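PDB 5AEG: sulfoquinovosidase from Escherichia coli, which hydrolyses sulfoquinovosyl diacylglycerides, and simpler sulfoquinovosides such as sulfoquinovosyl glycerol, to release sulfoquinovose for breakdown by sulfoglycolysis. Local coordinates for residues V302-K307 and Y333-V338. Numbering follows the deposited sequence.
Sequences VMWNWK and YINPYV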
ATOM      1  N   VAL A 302      21.244  -4.586   7.261  1.00 26.09           N
ATOM      2  CA  VAL A 302      21.416  -3.204   7.621  1.00 28.20           C
ATOM      3  C   VAL A 302      21.504  -3.189   9.173  1.00 30.32           C
ATOM      4  O   VAL A 302      20.794  -3.950   9.833  1.00 27.38           O
ATOM      5  CB  VAL A 302      20.215  -2.377   7.159  1.00 29.06           C
ATOM      6  CG1 VAL A 302      20.272  -0.969   7.669  1.00 30.33           C
ATOM      7  CG2 VAL A 302      20.142  -2.370   5.640  1.00 31.11           C
ATOM      8  N   MET A 303      22.334  -2.294   9.691  1.00 25.42           N
ATOM      9  CA  MET A 303      22.477  -2.052  11.113  1.00 30.00           C
ATOM     10  C   MET A 303      21.355  -1.119  11.547  1.00 26.60           C
ATOM     11  O   MET A 303      21.235   0.054  11.079  1.00 23.11           O
ATOM     12  CB  MET A 303      23.896  -1.444  11.369  1.00 29.51           C
ATOM     13  CG  MET A 303      24.217  -0.982  12.783  1.00 43.11           C
ATOM     14  SD  MET A 303      24.524  -2.394  13.858  1.00 51.55           S
ATOM     15  CE  MET A 303      25.972  -3.151  13.141  1.00 37.22           C
ATOM     16  N   TRP A 304      20.499  -1.577  12.463  1.00 24.86           N
ATOM     17  CA  TRP A 304      19.339  -0.777  12.831  1.00 22.61           C
ATOM     18  C   TRP A 304      19.584   0.318  13.894  1.00 26.67           C
ATOM     19  O   TRP A 304      19.003   0.323  15.001  1.00 25.02           O
ATOM     20  CB  TRP A 304      18.170  -1.692  13.225  1.00 25.43           C
ATOM     21  CG  TRP A 304      17.588  -2.512  12.108  1.00 25.27           C
ATOM     22  CD1 TRP A 304      18.050  -2.647  10.861  1.00 23.92           C
ATOM     23  CD2 TRP A 304      16.421  -3.312  12.182  1.00 26.11           C
ATOM     24  NE1 TRP A 304      17.277  -3.538  10.140  1.00 26.45           N
ATOM     25  CE2 TRP A 304      16.265  -3.946  10.948  1.00 25.90           C
ATOM     26  CE3 TRP A 304      15.521  -3.590  13.188  1.00 29.35           C
ATOM     27  CZ2 TRP A 304      15.208  -4.800  10.684  1.00 30.93           C
ATOM     28  CZ3 TRP A 304      14.461  -4.481  12.898  1.00 30.30           C
ATOM     29  CH2 TRP A 304      14.318  -5.013  11.669  1.00 27.85           C
ATOM     30  N   ASN A 305      20.490   1.222  13.588  1.00 26.63           N
ATOM     31  CA  ASN A 305      20.715   2.403  14.394  1.00 26.03           C
ATOM     32  C   ASN A 305      20.856   3.588  13.432  1.00 24.66           C
ATOM     33  O   ASN A 305      21.815   3.649  12.695  1.00 26.82           O
ATOM     34  CB  ASN A 305      21.979   2.217  15.256  1.00 27.72           C
ATOM     35  CG  ASN A 305      22.057   3.264  16.371  1.00 30.04           C
ATOM     36  OD1 ASN A 305      21.301   3.215  17.323  1.00 29.81           O
ATOM     37  ND2 ASN A 305      22.852   4.273  16.170  1.00 32.44           N
ATOM     38  N   TRP A 306      19.926   4.536  13.540  1.00 25.58           N
ATOM     39  CA  TRP A 306      19.591   5.517  12.495  1.00 25.39           C
ATOM     40  C   TRP A 306      20.455   6.788  12.614  1.00 25.79           C
ATOM     41  O   TRP A 306      20.016   7.916  12.864  1.00 26.95           O
ATOM     42  CB  TRP A 306      18.067   5.773  12.430  1.00 24.87           C
ATOM     43  CG  TRP A 306      17.305   4.537  12.654  1.00 24.81           C
ATOM     44  CD1 TRP A 306      16.382   4.308  13.635  1.00 26.53           C
ATOM     45  CD2 TRP A 306      17.333   3.371  11.874  1.00 23.89           C
ATOM     46  NE1 TRP A 306      15.889   3.055  13.554  1.00 23.50           N
ATOM     47  CE2 TRP A 306      16.493   2.429  12.516  1.00 24.19           C
ATOM     48  CE3 TRP A 306      18.088   2.967  10.761  1.00 25.05           C
ATOM     49  CZ2 TRP A 306      16.280   1.194  12.018  1.00 25.65           C
ATOM     50  CZ3 TRP A 306      17.872   1.714  10.267  1.00 24.98           C
ATOM     51  CH2 TRP A 306      16.994   0.846  10.887  1.00 22.72           C
ATOM     52  N   LYS A 307      21.727   6.534  12.304  1.00 25.02           N
ATOM     53  CA  LYS A 307      22.722   7.563  12.261  1.00 31.57           C
ATOM     54  C   LYS A 307      23.773   7.156  11.240  1.00 24.42           C
ATOM     55  O   LYS A 307      24.102   5.958  11.115  1.00 27.22           O
ATOM     56  CB  LYS A 307      23.301   7.639  13.662  1.00 37.26           C
ATOM     57  CG  LYS A 307      24.228   8.783  13.990  1.00 49.46           C
ATOM     58  CD  LYS A 307      24.177   9.037  15.526  1.00 59.80           C
ATOM     59  CE  LYS A 307      24.184   7.790  16.478  1.00 63.68           C
ATOM     60  NZ  LYS A 307      23.138   7.768  17.576  1.00 58.30           N
ATOM     61  N   TYR A 333      17.467   5.017   4.891  1.00 22.37           N
ATOM     62  CA  TYR A 333      16.558   4.003   5.372  1.00 21.98           C
ATOM     63  C   TYR A 333      16.350   4.223   6.872  1.00 22.78           C
ATOM     64  O   TYR A 333      17.344   4.484   7.617  1.00 18.94           O
ATOM     65  CB  TYR A 333      17.151   2.600   5.138  1.00 18.79           C
ATOM     66  CG  TYR A 333      16.370   1.459   5.693  1.00 21.06           C
ATOM     67  CD1 TYR A 333      16.422   1.129   7.076  1.00 19.05           C
ATOM     68  CD2 TYR A 333      15.608   0.643   4.893  1.00 19.36           C
ATOM     69  CE1 TYR A 333      15.657   0.091   7.582  1.00 21.11           C
ATOM     70  CE2 TYR A 333      14.854  -0.414   5.406  1.00 23.42           C
ATOM     71  CZ  TYR A 333      14.876  -0.675   6.762  1.00 20.51           C
ATOM     72  OH  TYR A 333      14.181  -1.690   7.276  1.00 21.30           O
ATOM     73  N   ILE A 334      15.108   3.999   7.308  1.00 22.17           N
ATOM     74  CA  ILE A 334      14.740   4.013   8.713  1.00 20.67           C
ATOM     75  C   ILE A 334      13.518   3.106   8.924  1.00 22.37           C
ATOM     76  O   ILE A 334      12.701   2.897   7.988  1.00 19.62           O
ATOM     77  CB  ILE A 334      14.520   5.459   9.243  1.00 21.78           C
ATOM     78  CG1 ILE A 334      14.281   5.396  10.771  1.00 21.82           C
ATOM     79  CG2 ILE A 334      13.358   6.203   8.613  1.00 22.45           C
ATOM     80  CD1 ILE A 334      14.438   6.753  11.408  1.00 27.54           C
ATOM     81  N   ASN A 335      13.414   2.518  10.126  1.00 23.03           N
ATOM     82  CA  ASN A 335      12.267   1.768  10.542  1.00 21.99           C
ATOM     83  C   ASN A 335      11.953   2.090  12.027  1.00 23.30           C
ATOM     84  O   ASN A 335      12.760   2.815  12.639  1.00 23.59           O
ATOM     85  CB  ASN A 335      12.392   0.323  10.179  1.00 19.69           C
ATOM     86  CG  ASN A 335      13.286  -0.483  11.057  1.00 21.55           C
ATOM     87  OD1 ASN A 335      13.317  -0.348  12.253  1.00 24.39           O
ATOM     88  ND2 ASN A 335      13.932  -1.434  10.464  1.00 19.97           N
ATOM     89  N   PRO A 336      10.831   1.596  12.551  1.00 25.60           N
ATOM     90  CA  PRO A 336      10.424   2.105  13.868  1.00 23.79           C
ATOM     91  C   PRO A 336      10.900   1.188  14.997  1.00 25.73           C
ATOM     92  O   PRO A 336      10.297   1.196  16.078  1.00 25.19           O
ATOM     93  CB  PRO A 336       8.922   2.178  13.714  1.00 26.66           C
ATOM     94  CG  PRO A 336       8.617   0.904  12.928  1.00 28.39           C
ATOM     95  CD  PRO A 336       9.779   0.710  11.986  1.00 24.76           C
ATOM     96  N   TYR A 337      11.991   0.432  14.757  1.00 24.08           N
ATOM     97  CA  TYR A 337      12.692  -0.359  15.764  1.00 26.84           C
ATOM     98  C   TYR A 337      14.125   0.206  15.919  1.00 25.86           C
ATOM     99  O   TYR A 337      14.594   1.004  15.086  1.00 25.19           O
ATOM    100  CB  TYR A 337      12.826  -1.807  15.374  1.00 23.97           C
ATOM    101  CG  TYR A 337      11.538  -2.521  14.951  1.00 28.75           C
ATOM    102  CD1 TYR A 337      10.661  -3.080  15.898  1.00 29.49           C
ATOM    103  CD2 TYR A 337      11.258  -2.737  13.595  1.00 27.08           C
ATOM    104  CE1 TYR A 337       9.522  -3.801  15.483  1.00 32.71           C
ATOM    105  CE2 TYR A 337      10.119  -3.373  13.186  1.00 27.06           C
ATOM    106  CZ  TYR A 337       9.248  -3.969  14.115  1.00 27.57           C
ATOM    107  OH  TYR A 337       8.092  -4.668  13.665  1.00 27.37           O
ATOM    108  N   VAL A 338      14.776  -0.204  16.993  1.00 27.28           N
ATOM    109  CA  VAL A 338      16.138   0.261  17.294  1.00 28.19           C
ATOM    110  C   VAL A 338      16.930  -0.909  17.848  1.00 27.70           C
ATOM    111  O   VAL A 338      16.527  -1.539  18.822  1.00 30.08           O
ATOM    112  CB  VAL A 338      16.163   1.467  18.232  1.00 28.78           C
ATOM    113  CG1 VAL A 338      15.841   2.764  17.527  1.00 29.10           C
ATOM    114  CG2 VAL A 338      15.251   1.298  19.443  1.00 29.38           C
TER
HETATM  115  O   HOH W   1      16.274  -3.856   7.518  1.00 35.67           O
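Part of the sulfoquinovoside-binding pocket is built here, where Trp304 and Trp306 of the loop after strand 299-302 pack against Tyr333, Asn335 and Tyr337. Trp304, a substrate-binding residue, carries Asn335 ND2 over the centre of its indole, 3.4 Å above the plane, with the amide standing nearly upright on the ring at 83°. Two bonds fix that amide: OD1 accepts from the backbone N of Tyr337 at 2.9 Å, an Asx turn, while ND2 donates to Tyr333 OH almost straight, at 170°. Chi1 of 77° sets Asn335 CG between its own backbone N and carbonyl carbon, and the amide reaches both indoles: OD1 lies 3.3 Å from Trp306 CZ2. The Tyr333 hydroxyl is also hydrogen-bonded to Asp405, the nucleophile, and takes a hydrogen bond from a water that accepts from Trp304 NE1 at 2.8 Å. In this family 31 TIM barrel, Tyr333 and Ile334 end the barrel strand 329-334, so the loop packs where that strand runs out beside the active site. Trp306 NE1 donates close to its ring plane to Tyr337 O at 2.9 Å, meeting the carbonyl almost head-on though the bond bends at the hydrogen. Ile334 CG1 sits over the five-membered ring of Trp306 in a CH-pi contact, 3.7 Å from its centroid, while Trp306 CZ3 meets the edge of the Tyr333 ring. An alanine at Trp306 would probably leave Tyr337 O without this donor and open a gap between Ile334, Tyr333 and the Asn335 amide. Trp304 CZ3 touches Tyr337 CD2 at 3.7 Å, the two rings nearly parallel but slid apart, and Phe367 meets both edge-to-face.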